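Local structure of probable ribosomal RNA small subunit methyltransferase (Thermus thermophilus, 3DMH) at residues A[73-81]-A[285-293]; A[333-344]-A[362-372]. The protein methylates the exocyclic N2 of a guanosine in 16S ribosomal RNA, using S-adenosylmethionine as the methyl donor. All coordinates share one frame; numbering follows the deposited sequence.

Contact 1 (A[73-81]-A[285-293]); sequences ETSRAAFRC and LHSDVDEAL. With SAM (S-adenosylmethionine), chain D.
The first turns of helix 76-84 lie against the loop that follows strand 283-286, with Ala-77 CA 5.3 Å from Asp-288 CA, and so join the two Rossmann-like halves of the chain. His-286 reaches across from the end of the strand. Its CG stands opposite the backbone N (chi1 -170°), which brings NE2 within 2.9 Å of Thr-74 O for a markedly bent hydrogen bond; NE2 also bonds to Asp-263 O. Over one face of the imidazole lies Arg-76 CD, 3.6 Å from the ring centroid, a CH-pi contact, while the guanidinium stands steeply to the ring. Replacing His-286 by an alanine would probably leave Thr-74 O without this donor and open a gap under the Arg-76 methylene. A water links Arg-76 NE to Glu-291 OE2. Arg-80, bent at chi3, sends NH1 to Asp-288 OD2 in a 2.8 Å salt bridge that meets the carboxylate from above its plane, and Glu-291 CG sits over the centre of the Arg-80 guanidinium, 3.5 Å from Arg-80 CZ. Glu-291 OE1 in turn accepts from Asp-288 N. Asp-288 OD1 takes the adenine N6 of S-adenosylmethionine at 3.0 Å and also bonds to Tyr-8, while Val-289 N donates to adenine N1. With Lys-24 as a second cationic partner at OD2, the surroundings of Asp-288 are likely to keep it ionised, so Arg-80 and Lys-24 probably fix the carboxylate that accepts from the cofactor's N6.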
loop_
_atom_site.group_PDB
_atom_site.type_symbol
_atom_site.label_atom_id
_atom_site.label_comp_id
_atom_site.label_asym_id
_atom_site.label_seq_id
_atom_site.Cartn_x
_atom_site.Cartn_y
_atom_site.Cartn_z
ATOM N N GLU A 73 -7.285 -6.453 -5.643
ATOM C CA GLU A 73 -6.891 -5.388 -4.748
ATOM C C GLU A 73 -5.632 -5.762 -3.968
ATOM O O GLU A 73 -5.481 -6.901 -3.493
ATOM C CB GLU A 73 -8.048 -5.085 -3.815
ATOM C CG GLU A 73 -7.772 -4.039 -2.724
ATOM C CD GLU A 73 -7.304 -2.717 -3.292
ATOM O OE1 GLU A 73 -8.077 -2.060 -4.013
ATOM O OE2 GLU A 73 -6.153 -2.289 -3.041
ATOM N N THR A 74 -4.721 -4.794 -3.879
ATOM C CA THR A 74 -3.446 -4.998 -3.204
ATOM C C THR A 74 -3.439 -4.623 -1.725
ATOM O O THR A 74 -2.585 -5.104 -0.972
ATOM C CB THR A 74 -2.309 -4.192 -3.883
ATOM O OG1 THR A 74 -2.732 -2.824 -3.978
ATOM C CG2 THR A 74 -2.068 -4.688 -5.303
ATOM N N SER A 75 -4.375 -3.753 -1.313
ATOM C CA SER A 75 -4.407 -3.289 0.070
ATOM C C SER A 75 -5.200 -4.219 0.950
ATOM O O SER A 75 -6.382 -4.480 0.706
ATOM C CB SER A 75 -5.013 -1.885 0.115
ATOM O OG SER A 75 -5.461 -1.536 1.440
ATOM N N ARG A 76 -4.563 -4.676 2.016
ATOM C CA ARG A 76 -5.253 -5.536 2.969
ATOM C C ARG A 76 -6.446 -4.815 3.595
ATOM O O ARG A 76 -7.525 -5.390 3.695
ATOM C CB ARG A 76 -4.295 -6.071 4.046
ATOM C CG ARG A 76 -4.825 -7.352 4.640
ATOM C CD ARG A 76 -4.419 -8.553 3.750
ATOM N NE ARG A 76 -5.043 -9.785 4.197
ATOM C CZ ARG A 76 -4.615 -10.997 3.853
ATOM N NH1 ARG A 76 -3.563 -11.146 3.028
ATOM N NH2 ARG A 76 -5.252 -12.073 4.345
ATOM N N ALA A 77 -6.243 -3.560 4.010
ATOM C CA ALA A 77 -7.320 -2.756 4.598
ATOM C C ALA A 77 -8.521 -2.681 3.658
ATOM O O ALA A 77 -9.674 -2.828 4.099
ATOM C CB ALA A 77 -6.820 -1.347 4.944
ATOM N N ALA A 78 -8.260 -2.447 2.369
ATOM C CA ALA A 78 -9.376 -2.337 1.414
ATOM C C ALA A 78 -10.089 -3.690 1.233
ATOM O O ALA A 78 -11.329 -3.756 1.200
ATOM C CB ALA A 78 -8.884 -1.778 0.084
ATOM N N PHE A 79 -9.323 -4.792 1.160
ATOM C CA PHE A 79 -9.961 -6.129 1.087
ATOM C C PHE A 79 -10.818 -6.468 2.309
ATOM O O PHE A 79 -11.906 -7.023 2.167
ATOM C CB PHE A 79 -8.890 -7.150 0.767
ATOM C CG PHE A 79 -8.385 -7.017 -0.641
ATOM C CD1 PHE A 79 -9.285 -7.129 -1.681
ATOM N N ARG A 80 -10.415 -6.017 3.498
ATOM C CA ARG A 80 -11.276 -6.220 4.684
ATOM C C ARG A 80 -12.635 -5.554 4.448
ATOM O O ARG A 80 -13.694 -6.132 4.765
ATOM C CB ARG A 80 -10.659 -5.610 5.938
ATOM C CG ARG A 80 -9.406 -6.290 6.429
ATOM C CD ARG A 80 -8.685 -5.399 7.459
ATOM N NE ARG A 80 -9.125 -5.667 8.822
ATOM C CZ ARG A 80 -8.653 -5.079 9.935
ATOM N NH1 ARG A 80 -7.682 -4.142 9.892
ATOM N NH2 ARG A 80 -9.160 -5.442 11.126
ATOM N N CYS A 81 -12.589 -4.340 3.893
ATOM C CA CYS A 81 -13.837 -3.611 3.595
ATOM C C CYS A 81 -14.673 -4.287 2.519
ATOM O O CYS A 81 -15.855 -4.474 2.720
ATOM C CB CYS A 81 -13.536 -2.186 3.180
ATOM S SG CYS A 81 -12.805 -1.190 4.516
ATOM N N LEU A 285 4.414 -10.402 6.322
ATOM C CA LEU A 285 2.965 -10.556 6.410
ATOM C C LEU A 285 2.253 -9.457 5.681
ATOM O O LEU A 285 2.602 -8.288 5.797
ATOM C CB LEU A 285 2.504 -10.572 7.869
ATOM C CG LEU A 285 3.225 -11.578 8.764
ATOM C CD1 LEU A 285 2.619 -11.494 10.134
ATOM C CD2 LEU A 285 3.080 -12.964 8.197
ATOM N N HIS A 286 1.226 -9.864 4.954
ATOM C CA HIS A 286 0.315 -8.936 4.318
ATOM C C HIS A 286 -0.755 -8.626 5.359
ATOM O O HIS A 286 -1.579 -9.469 5.690
ATOM C CB HIS A 286 -0.268 -9.582 3.052
ATOM C CG HIS A 286 -1.045 -8.628 2.199
ATOM N ND1 HIS A 286 -2.017 -9.026 1.303
ATOM C CD2 HIS A 286 -0.960 -7.280 2.093
ATOM C CE1 HIS A 286 -2.506 -7.961 0.691
ATOM N NE2 HIS A 286 -1.889 -6.888 1.165
ATOM N N SER A 287 -0.738 -7.398 5.869
ATOM C CA SER A 287 -1.468 -7.069 7.082
ATOM C C SER A 287 -1.788 -5.580 7.114
ATOM O O SER A 287 -0.949 -4.755 6.744
ATOM C CB SER A 287 -0.560 -7.356 8.275
ATOM O OG SER A 287 -1.244 -7.208 9.515
ATOM N N ASP A 288 -2.994 -5.260 7.586
ATOM C CA ASP A 288 -3.362 -3.871 7.869
ATOM C C ASP A 288 -2.887 -3.610 9.301
ATOM O O ASP A 288 -3.485 -4.108 10.252
ATOM C CB ASP A 288 -4.886 -3.709 7.764
ATOM C CG ASP A 288 -5.366 -2.299 8.089
ATOM O OD1 ASP A 288 -4.522 -1.380 8.148
ATOM O OD2 ASP A 288 -6.597 -2.126 8.259
ATOM N N VAL A 289 -1.768 -2.904 9.430
ATOM C CA VAL A 289 -1.081 -2.703 10.717
ATOM C C VAL A 289 -0.882 -4.102 11.347
ATOM O O VAL A 289 -0.281 -4.976 10.702
ATOM C CB VAL A 289 -1.769 -1.640 11.651
ATOM C CG1 VAL A 289 -0.800 -1.191 12.735
ATOM C CG2 VAL A 289 -2.150 -0.396 10.851
ATOM N N ASP A 290 -1.375 -4.343 12.555
ATOM C CA ASP A 290 -1.154 -5.638 13.201
ATOM C C ASP A 290 -2.305 -6.621 13.048
ATOM O O ASP A 290 -2.396 -7.599 13.796
ATOM C CB ASP A 290 -0.848 -5.450 14.691
ATOM C CG ASP A 290 -1.970 -4.762 15.444
ATOM O OD1 ASP A 290 -2.804 -4.058 14.823
ATOM O OD2 ASP A 290 -2.026 -4.900 16.685
ATOM N N GLU A 291 -3.173 -6.382 12.068
ATOM C CA GLU A 291 -4.355 -7.227 11.865
ATOM C C GLU A 291 -4.019 -8.712 11.738
ATOM O O GLU A 291 -4.770 -9.574 12.218
ATOM C CB GLU A 291 -5.102 -6.718 10.627
ATOM C CG GLU A 291 -6.191 -7.594 10.087
ATOM C CD GLU A 291 -5.831 -8.230 8.780
ATOM O OE1 GLU A 291 -4.864 -7.784 8.105
ATOM O OE2 GLU A 291 -6.547 -9.186 8.427
ATOM N N ALA A 292 -2.883 -9.002 11.099
ATOM C CA ALA A 292 -2.487 -10.399 10.838
ATOM C C ALA A 292 -1.933 -11.123 12.063
ATOM O O ALA A 292 -1.792 -12.351 12.041
ATOM C CB ALA A 292 -1.459 -10.452 9.721
ATOM N N LEU A 293 -1.599 -10.381 13.120
ATOM C CA LEU A 293 -0.956 -10.990 14.292
ATOM C C LEU A 293 -1.987 -11.600 15.216
ATOM O O LEU A 293 -3.167 -11.225 15.192
ATOM C CB LEU A 293 -0.117 -9.974 15.072
ATOM C CG LEU A 293 0.922 -9.156 14.299
ATOM C CD1 LEU A 293 1.664 -8.234 15.232
ATOM C CD2 LEU A 293 1.903 -10.001 13.492
HETATM N N SAM D . 9.950 0.242 6.056
HETATM C CA SAM D . 10.139 0.590 4.606
HETATM C C SAM D . 11.369 1.462 4.466
HETATM O O SAM D . 11.831 1.924 5.518
HETATM O OXT SAM D . 11.829 1.703 3.338
HETATM C CB SAM D . 8.934 1.355 4.054
HETATM C CG SAM D . 8.606 2.676 4.755
HETATM S SD SAM D . 7.234 3.545 3.930
HETATM C CE SAM D . 7.508 5.256 4.473
HETATM C "C5'" SAM D . 5.746 3.134 4.888
HETATM C "C4'" SAM D . 5.219 1.744 4.571
HETATM O "O4'" SAM D . 4.009 1.629 5.316
HETATM C "C3'" SAM D . 4.891 1.495 3.092
HETATM O "O3'" SAM D . 5.555 0.342 2.593
HETATM C "C2'" SAM D . 3.366 1.351 3.092
HETATM O "O2'" SAM D . 2.836 0.518 2.079
HETATM C "C1'" SAM D . 3.165 0.829 4.513
HETATM N N9 SAM D . 1.785 0.958 4.942
HETATM C C8 SAM D . 0.846 1.926 4.597
HETATM N N7 SAM D . -0.312 1.675 5.257
HETATM C C5 SAM D . -0.119 0.536 6.010
HETATM C C6 SAM D . -0.949 -0.218 6.848
HETATM N N6 SAM D . -2.233 0.115 7.039
HETATM N N1 SAM D . -0.410 -1.326 7.459
HETATM C C2 SAM D . 0.898 -1.705 7.252
HETATM N N3 SAM D . 1.728 -1.009 6.380
HETATM C C4 SAM D . 1.204 0.093 5.799
HETATM O O HOH W 1 -7.144 -9.652 5.989
#

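Contact 2 (A[333-344]-A[362-372]); sequences GGVFFLVSNPFL and VAEYKVLFAEK. With GMP (guanosine), chain E.
Strands 334-340 and 366-371 pair antiparallel as neighbouring strands 5 and 7 of the seven-stranded methyltransferase sheet, order 3-2-1-4-5-7-6, through a ladder from Val-335/Glu-371 to Ser-340/Lys-366. On one face Phe-337 and Phe-369 form an edge-to-face pair, planes at 68° and centroids 5.2 Å apart. With CG anti to its N (chi1 170°), Phe-369 carries its ring toward Phe-337; the two side chains run side by side, and the Phe-369 edge, through CD1, meets the Phe-337 face. Phe-369 CZ and CE1 also touch Val-335 obliquely, Val-335 CG1 lying 3.5 Å from Phe-369 CZ. Farther along, Val-339 CG2 touches both Val-367 CG2 and Tyr-365 CB. On the other face Lys-366 starts with CG between its N and carbonyl carbon (chi1 68°), then runs straight past Ser-340 OG. Its ammonium bonds to Pro-342 O and Leu-344 O and forms a salt bridge with Glu-347, tying down the turn after the strand. An Asx turn, Phe-343 N to Asn-341 OD1, shapes the same corner. There the guanosine base is held: Tyr-365 turns its ring edge to the nucleoside, and Asn-341 N donates to guanosine O6 at 2.9 Å.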
loop_
_atom_site.group_PDB
_atom_site.type_symbol
_atom_site.label_atom_id
_atom_site.label_comp_id
_atom_site.label_asym_id
_atom_site.label_seq_id
_atom_site.Cartn_x
_atom_site.Cartn_y
_atom_site.Cartn_z
ATOM N N GLY A 333 10.142 -3.377 29.070
ATOM C CA GLY A 333 11.559 -3.265 28.731
ATOM C C GLY A 333 11.802 -3.165 27.231
ATOM O O GLY A 333 12.921 -2.874 26.794
ATOM N N GLY A 334 10.763 -3.411 26.440
ATOM C CA GLY A 334 10.872 -3.302 24.978
ATOM C C GLY A 334 11.087 -1.876 24.501
ATOM O O GLY A 334 10.785 -0.910 25.214
ATOM N N VAL A 335 11.625 -1.737 23.294
ATOM C CA VAL A 335 11.953 -0.415 22.768
ATOM C C VAL A 335 11.343 -0.144 21.394
ATOM O O VAL A 335 11.103 -1.067 20.607
ATOM C CB VAL A 335 13.479 -0.172 22.753
ATOM C CG1 VAL A 335 14.038 -0.155 24.171
ATOM C CG2 VAL A 335 14.212 -1.211 21.902
ATOM N N PHE A 336 11.094 1.139 21.134
ATOM C CA PHE A 336 10.433 1.598 19.909
ATOM C C PHE A 336 11.287 2.663 19.238
ATOM O O PHE A 336 11.733 3.616 19.898
ATOM C CB PHE A 336 9.084 2.189 20.296
ATOM C CG PHE A 336 8.273 2.728 19.145
ATOM C CD1 PHE A 336 8.125 1.992 17.966
ATOM C CD2 PHE A 336 7.624 3.953 19.263
ATOM C CE1 PHE A 336 7.334 2.467 16.906
ATOM C CE2 PHE A 336 6.830 4.455 18.220
ATOM C CZ PHE A 336 6.677 3.709 17.039
ATOM N N PHE A 337 11.505 2.509 17.930
ATOM C CA PHE A 337 12.222 3.502 17.127
ATOM C C PHE A 337 11.321 3.952 15.985
ATOM O O PHE A 337 10.787 3.104 15.259
ATOM C CB PHE A 337 13.483 2.903 16.481
ATOM C CG PHE A 337 14.539 2.502 17.453
ATOM C CD1 PHE A 337 15.627 3.334 17.714
ATOM C CD2 PHE A 337 14.456 1.280 18.114
ATOM C CE1 PHE A 337 16.605 2.945 18.624
ATOM C CE2 PHE A 337 15.427 0.886 19.005
ATOM C CZ PHE A 337 16.514 1.721 19.268
ATOM N N LEU A 338 11.172 5.266 15.813
ATOM C CA LEU A 338 10.351 5.819 14.731
ATOM C C LEU A 338 11.112 6.932 14.028
ATOM O O LEU A 338 11.756 7.747 14.686
ATOM C CB LEU A 338 9.047 6.368 15.318
ATOM C CG LEU A 338 8.080 7.098 14.380
ATOM C CD1 LEU A 338 6.623 6.943 14.822
ATOM C CD2 LEU A 338 8.463 8.575 14.319
ATOM N N VAL A 339 11.044 6.981 12.701
ATOM C CA VAL A 339 11.731 8.056 11.976
ATOM C C VAL A 339 10.723 8.834 11.139
ATOM O O VAL A 339 9.828 8.237 10.523
ATOM C CB VAL A 339 12.924 7.516 11.140
ATOM C CG1 VAL A 339 12.463 6.552 10.043
ATOM C CG2 VAL A 339 13.750 8.664 10.538
ATOM N N SER A 340 10.858 10.168 11.131
ATOM C CA SER A 340 9.950 10.995 10.356
ATOM C C SER A 340 10.558 12.335 9.957
ATOM O O SER A 340 11.657 12.682 10.371
ATOM C CB SER A 340 8.660 11.253 11.132
ATOM O OG SER A 340 8.825 12.257 12.099
ATOM N N ASN A 341 9.817 13.078 9.147
ATOM C CA ASN A 341 10.147 14.473 8.872
ATOM C C ASN A 341 10.251 15.218 10.212
ATOM O O ASN A 341 9.468 14.955 11.120
ATOM C CB ASN A 341 9.060 15.094 7.994
ATOM C CG ASN A 341 9.292 16.560 7.732
ATOM O OD1 ASN A 341 8.925 17.421 8.546
ATOM N ND2 ASN A 341 9.922 16.868 6.594
ATOM N N PRO A 342 11.220 16.141 10.345
ATOM C CA PRO A 342 11.429 16.825 11.629
ATOM C C PRO A 342 10.218 17.570 12.219
ATOM O O PRO A 342 10.184 17.795 13.433
ATOM C CB PRO A 342 12.565 17.814 11.313
ATOM C CG PRO A 342 13.319 17.128 10.214
ATOM C CD PRO A 342 12.221 16.567 9.345
ATOM N N PHE A 343 9.251 17.960 11.391
ATOM C CA PHE A 343 8.157 18.803 11.880
ATOM C C PHE A 343 6.802 18.087 12.009
ATOM O O PHE A 343 5.770 18.745 12.197
ATOM C CB PHE A 343 8.013 20.092 11.069
ATOM C CG PHE A 343 7.374 21.211 11.846
ATOM C CD1 PHE A 343 7.979 21.707 12.997
ATOM C CD2 PHE A 343 6.152 21.752 11.442
ATOM C CE1 PHE A 343 7.385 22.734 13.730
ATOM C CE2 PHE A 343 5.547 22.782 12.164
ATOM C CZ PHE A 343 6.173 23.287 13.307
ATOM N N LEU A 344 6.802 16.759 11.904
ATOM C CA LEU A 344 5.589 15.998 12.211
ATOM C C LEU A 344 5.486 15.780 13.720
ATOM O O LEU A 344 6.464 15.414 14.383
ATOM C CB LEU A 344 5.515 14.681 11.427
ATOM C CG LEU A 344 5.313 14.819 9.912
ATOM C CD1 LEU A 344 5.464 13.458 9.242
ATOM C CD2 LEU A 344 3.947 15.444 9.595
ATOM N N VAL A 362 18.257 14.425 14.990
ATOM C CA VAL A 362 17.442 15.381 14.241
ATOM C C VAL A 362 18.265 16.211 13.251
ATOM O O VAL A 362 19.068 17.081 13.625
ATOM C CB VAL A 362 16.484 16.231 15.137
ATOM C CG1 VAL A 362 17.244 17.220 16.005
ATOM C CG2 VAL A 362 15.385 16.914 14.276
ATOM N N ALA A 363 18.079 15.890 11.977
ATOM C CA ALA A 363 18.678 16.658 10.897
ATOM C C ALA A 363 17.708 16.653 9.719
ATOM O O ALA A 363 16.679 17.322 9.782
ATOM C CB ALA A 363 20.051 16.100 10.514
ATOM N N GLU A 364 18.002 15.905 8.657
ATOM C CA GLU A 364 17.065 15.850 7.539
ATOM C C GLU A 364 15.791 15.151 8.002
ATOM O O GLU A 364 14.694 15.476 7.550
ATOM C CB GLU A 364 17.650 15.142 6.312
ATOM C CG GLU A 364 16.825 15.409 5.036
ATOM C CD GLU A 364 17.399 14.791 3.755
ATOM O OE1 GLU A 364 18.062 13.722 3.813
ATOM O OE2 GLU A 364 17.157 15.381 2.675
ATOM N N TYR A 365 15.966 14.196 8.913
ATOM C CA TYR A 365 14.856 13.504 9.568
ATOM C C TYR A 365 15.110 13.446 11.063
ATOM O O TYR A 365 16.219 13.733 11.537
ATOM C CB TYR A 365 14.694 12.074 9.034
ATOM C CG TYR A 365 14.651 12.028 7.537
ATOM C CD1 TYR A 365 13.439 12.139 6.850
ATOM C CD2 TYR A 365 15.826 11.913 6.802
ATOM C CE1 TYR A 365 13.417 12.134 5.457
ATOM C CE2 TYR A 365 15.810 11.897 5.431
ATOM C CZ TYR A 365 14.613 12.011 4.765
ATOM O OH TYR A 365 14.627 11.979 3.398
ATOM N N LYS A 366 14.072 13.107 11.814
ATOM C CA LYS A 366 14.241 12.835 13.234
ATOM C C LYS A 366 13.942 11.385 13.580
ATOM O O LYS A 366 13.021 10.777 13.030
ATOM C CB LYS A 366 13.424 13.801 14.110
ATOM C CG LYS A 366 11.941 13.657 14.031
ATOM C CD LYS A 366 11.274 14.691 14.906
ATOM C CE LYS A 366 9.772 14.666 14.688
ATOM N NZ LYS A 366 9.145 15.943 15.132
ATOM N N VAL A 367 14.765 10.846 14.473
ATOM C CA VAL A 367 14.550 9.519 15.021
ATOM C C VAL A 367 14.135 9.681 16.470
ATOM O O VAL A 367 14.885 10.225 17.306
ATOM C CB VAL A 367 15.801 8.621 14.908
ATOM C CG1 VAL A 367 15.513 7.238 15.479
ATOM C CG2 VAL A 367 16.265 8.518 13.451
ATOM N N LEU A 368 12.916 9.234 16.752
ATOM C CA LEU A 368 12.398 9.229 18.108
ATOM C C LEU A 368 12.482 7.828 18.693
ATOM O O LEU A 368 12.448 6.830 17.960
ATOM C CB LEU A 368 10.957 9.747 18.141
ATOM C CG LEU A 368 10.752 11.175 17.609
ATOM C CD1 LEU A 368 9.283 11.554 17.661
ATOM C CD2 LEU A 368 11.588 12.204 18.356
ATOM N N PHE A 369 12.585 7.776 20.020
ATOM C CA PHE A 369 12.774 6.530 20.750
ATOM C C PHE A 369 11.873 6.531 21.971
ATOM O O PHE A 369 11.648 7.575 22.589
ATOM C CB PHE A 369 14.249 6.421 21.180
ATOM C CG PHE A 369 14.539 5.294 22.154
ATOM C CD1 PHE A 369 14.893 4.030 21.694
ATOM C CD2 PHE A 369 14.491 5.518 23.534
ATOM C CE1 PHE A 369 15.170 2.987 22.591
ATOM C CE2 PHE A 369 14.775 4.482 24.446
ATOM C CZ PHE A 369 15.114 3.215 23.972
ATOM N N ALA A 370 11.348 5.358 22.309
ATOM C CA ALA A 370 10.618 5.188 23.561
ATOM C C ALA A 370 10.824 3.786 24.108
ATOM O O ALA A 370 11.060 2.832 23.358
ATOM C CB ALA A 370 9.145 5.475 23.364
ATOM N N GLU A 371 10.731 3.669 25.429
ATOM C CA GLU A 371 10.853 2.385 26.096
ATOM C C GLU A 371 9.543 2.059 26.800
ATOM O O GLU A 371 8.973 2.919 27.484
ATOM C CB GLU A 371 12.006 2.404 27.112
ATOM C CG GLU A 371 12.261 1.045 27.768
ATOM C CD GLU A 371 13.374 1.065 28.799
ATOM O OE1 GLU A 371 14.399 1.742 28.567
ATOM O OE2 GLU A 371 13.222 0.392 29.843
ATOM N N LYS A 372 9.081 0.822 26.634
ATOM C CA LYS A 372 7.884 0.339 27.320
ATOM C C LYS A 372 8.162 0.185 28.813
ATOM O O LYS A 372 9.079 -0.537 29.209
ATOM C CB LYS A 372 7.432 -0.998 26.729
ATOM C CG LYS A 372 6.141 -1.567 27.323
ATOM C CD LYS A 372 4.894 -0.858 26.815
ATOM C CE LYS A 372 3.644 -1.545 27.335
ATOM N NZ LYS A 372 2.388 -0.883 26.887
HETATM C "C4'" GMP E . 12.590 14.138 1.410
HETATM O "O4'" GMP E . 11.997 13.495 2.546
HETATM C "C3'" GMP E . 11.572 14.044 0.286
HETATM O "O3'" GMP E . 11.930 12.918 -0.525
HETATM C "C2'" GMP E . 10.263 13.758 1.002
HETATM O "O2'" GMP E . 9.368 13.007 0.181
HETATM C "C1'" GMP E . 10.726 12.941 2.195
HETATM N N9 GMP E . 9.871 13.014 3.399
HETATM C C8 GMP E . 9.115 14.039 3.828
HETATM N N7 GMP E . 8.488 13.736 4.994
HETATM C C5 GMP E . 8.867 12.486 5.343
HETATM C C6 GMP E . 8.587 11.538 6.453
HETATM O O6 GMP E . 7.826 11.854 7.391
HETATM N N1 GMP E . 9.183 10.332 6.409
HETATM C C2 GMP E . 10.016 9.955 5.408
HETATM N N2 GMP E . 10.592 8.729 5.405
HETATM N N3 GMP E . 10.317 10.773 4.361
HETATM C C4 GMP E . 9.783 12.018 4.288
#

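How the contacts relate
Contact 1 joins the two halves of the chain, whereas contact 2 lies within the second half; both reach the same mixed sheet, contact 1 at its edge strand 283-286 and contact 2 through two neighbouring strands on the other side. Their centres are about 25 Å apart and they do not touch. Both are partly buried. Contact 1, nearer the middle of the chain, has no exposed residue among those that touch and is a small interface of charges and an imidazole, with few apolar contacts. Contact 2 buries about twice the area through backbone pairing and apolar side chains, but includes exposed residues such as Glu-371 and Val-362. Each ends at a ligand: the cofactor's adenine in contact 1, the substrate's guanine in contact 2.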